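Local structure of TetR-family transcriptional regulator (Pectobacterium atrosepticum, 2HYT) at residues D85-G88 and F89-R92. The protein probably binds DNA through a helix-turn-helix motif and acts as a transcription factor of the TetR family. Residues are numbered along the deposited sequence; the frame is centred on the assembly and turned at random.
Sequences DWEG and FRCR. With EDO (1,2-ethanediol), chain B.
Four i to i+4 bonds carry one α-helix through D85-G88 and F89-R92, with F89, R90, C91 and R92 N donating to D85, W86, E87 and G88 O; the straightest, R90 N to W86 O, spans 3.0 Å. The CB of W86 leaves away from the following turn, but with CG anti to the backbone N (chi1 176°) the indole lies back beside F89 and R90. There W86 CZ3 touches F89 CD2 at 3.3 Å, the two rings meeting obliquely, planes 33° apart, and R90 CG lies over the five-membered ring, 4.2 Å from its centroid, in a CH-pi contact. This is the start of helix 85-98 in the C-terminal domain of the TetR fold, which in relatives binds ligands and forms the dimer: F89, an apolar ring, packs against L135, I136 and L139 of helix 122-141, while W86, broad and largely apolar, meets V144, V145 and L193. G88 is buried and adds no side chain. On the partly exposed flank the acid E87 and the base R90, three residues on, lie side by side: E87 OE1 and R90 NH1 form a salt bridge of 2.9 Å, carboxylate and guanidinium planes 77° apart, and R90 NE pairs with E186. The long, extended chain of R92 carries its guanidinium to S79 and S131, and R92 NE donates to O1 of a 1,2-ethanediol, probably from the crystallisation liquor, at 2.9 Å.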
loop_
_atom_site.group_PDB
_atom_site.type_symbol
_atom_site.label_atom_id
_atom_site.label_comp_id
_atom_site.label_asym_id
_atom_site.label_seq_id
_atom_site.Cartn_x
_atom_site.Cartn_y
_atom_site.Cartn_z
ATOM N N ASP A 85 20.040 16.288 -10.849
ATOM C CA ASP A 85 19.145 15.889 -9.780
ATOM C C ASP A 85 17.848 15.244 -10.287
ATOM O O ASP A 85 17.310 14.333 -9.629
ATOM C CB ASP A 85 18.893 17.033 -8.836
ATOM C CG ASP A 85 20.198 17.501 -8.145
ATOM O OD1 ASP A 85 21.105 16.657 -7.968
ATOM O OD2 ASP A 85 20.323 18.690 -7.854
ATOM N N TRP A 86 17.373 15.686 -11.441
ATOM C CA TRP A 86 16.192 15.029 -12.024
ATOM C C TRP A 86 16.515 13.586 -12.398
ATOM O O TRP A 86 15.745 12.658 -12.084
ATOM C CB TRP A 86 15.686 15.768 -13.253
ATOM C CG TRP A 86 14.544 15.067 -13.902
ATOM C CD1 TRP A 86 14.539 14.517 -15.151
ATOM C CD2 TRP A 86 13.238 14.815 -13.348
ATOM N NE1 TRP A 86 13.319 13.937 -15.406
ATOM C CE2 TRP A 86 12.501 14.109 -14.324
ATOM C CE3 TRP A 86 12.619 15.133 -12.155
ATOM C CZ2 TRP A 86 11.168 13.701 -14.115
ATOM C CZ3 TRP A 86 11.310 14.724 -11.948
ATOM C CH2 TRP A 86 10.592 14.044 -12.944
ATOM N N GLU A 87 17.663 13.369 -13.026
ATOM C CA GLU A 87 18.053 12.006 -13.410
ATOM C C GLU A 87 18.319 11.165 -12.167
ATOM O O GLU A 87 18.019 9.983 -12.145
ATOM C CB GLU A 87 19.262 12.023 -14.348
ATOM C CG GLU A 87 19.007 12.734 -15.668
ATOM C CD GLU A 87 17.934 12.076 -16.521
ATOM O OE1 GLU A 87 17.765 10.845 -16.444
ATOM O OE2 GLU A 87 17.269 12.802 -17.274
ATOM N N GLY A 88 18.838 11.782 -11.108
ATOM C CA GLY A 88 19.037 11.074 -9.869
ATOM C C GLY A 88 17.705 10.618 -9.254
ATOM O O GLY A 88 17.595 9.540 -8.651
ATOM N N PHE A 89 16.690 11.459 -9.376
ATOM C CA PHE A 89 15.350 11.124 -8.880
ATOM C C PHE A 89 14.758 9.978 -9.700
ATOM O O PHE A 89 14.229 9.030 -9.122
ATOM C CB PHE A 89 14.463 12.388 -8.942
ATOM C CG PHE A 89 12.990 12.096 -8.919
ATOM C CD1 PHE A 89 12.370 11.813 -7.755
ATOM C CD2 PHE A 89 12.234 12.140 -10.082
ATOM C CE1 PHE A 89 10.998 11.567 -7.723
ATOM C CE2 PHE A 89 10.881 11.908 -10.059
ATOM C CZ PHE A 89 10.254 11.606 -8.858
ATOM N N ARG A 90 14.864 10.045 -11.025
ATOM C CA ARG A 90 14.391 8.926 -11.901
ATOM C C ARG A 90 15.131 7.657 -11.536
ATOM O O ARG A 90 14.533 6.589 -11.445
ATOM C CB ARG A 90 14.611 9.237 -13.378
ATOM C CG ARG A 90 13.686 10.346 -13.897
ATOM C CD ARG A 90 13.939 10.670 -15.392
ATOM N NE ARG A 90 14.016 9.486 -16.228
ATOM C CZ ARG A 90 14.678 9.387 -17.376
ATOM N NH1 ARG A 90 15.333 10.424 -17.881
ATOM N NH2 ARG A 90 14.683 8.229 -18.027
ATOM N N CYS A 91 16.442 7.761 -11.358
ATOM C CA CYS A 91 17.255 6.597 -11.048
ATOM C C CYS A 91 16.876 5.975 -9.710
ATOM O O CYS A 91 16.825 4.773 -9.604
ATOM C CB CYS A 91 18.717 6.989 -11.043
ATOM S SG CYS A 91 19.802 5.623 -10.827
ATOM N N ARG A 92 16.603 6.820 -8.718
ATOM C CA ARG A 92 16.185 6.363 -7.402
ATOM C C ARG A 92 14.827 5.633 -7.487
ATOM O O ARG A 92 14.632 4.533 -6.906
ATOM C CB ARG A 92 16.080 7.540 -6.469
ATOM C CG ARG A 92 15.576 7.206 -5.113
ATOM C CD ARG A 92 15.806 8.351 -4.174
ATOM N NE ARG A 92 14.923 8.267 -3.018
ATOM C CZ ARG A 92 15.033 9.037 -1.949
ATOM N NH1 ARG A 92 16.000 9.939 -1.851
ATOM N NH2 ARG A 92 14.152 8.876 -0.958
HETATM C C1 EDO B . 12.017 5.440 -3.400
HETATM O O1 EDO B . 12.922 6.254 -2.622
HETATM C C2 EDO B . 10.798 5.122 -2.527
HETATM O O2 EDO B . 9.984 6.308 -2.315
#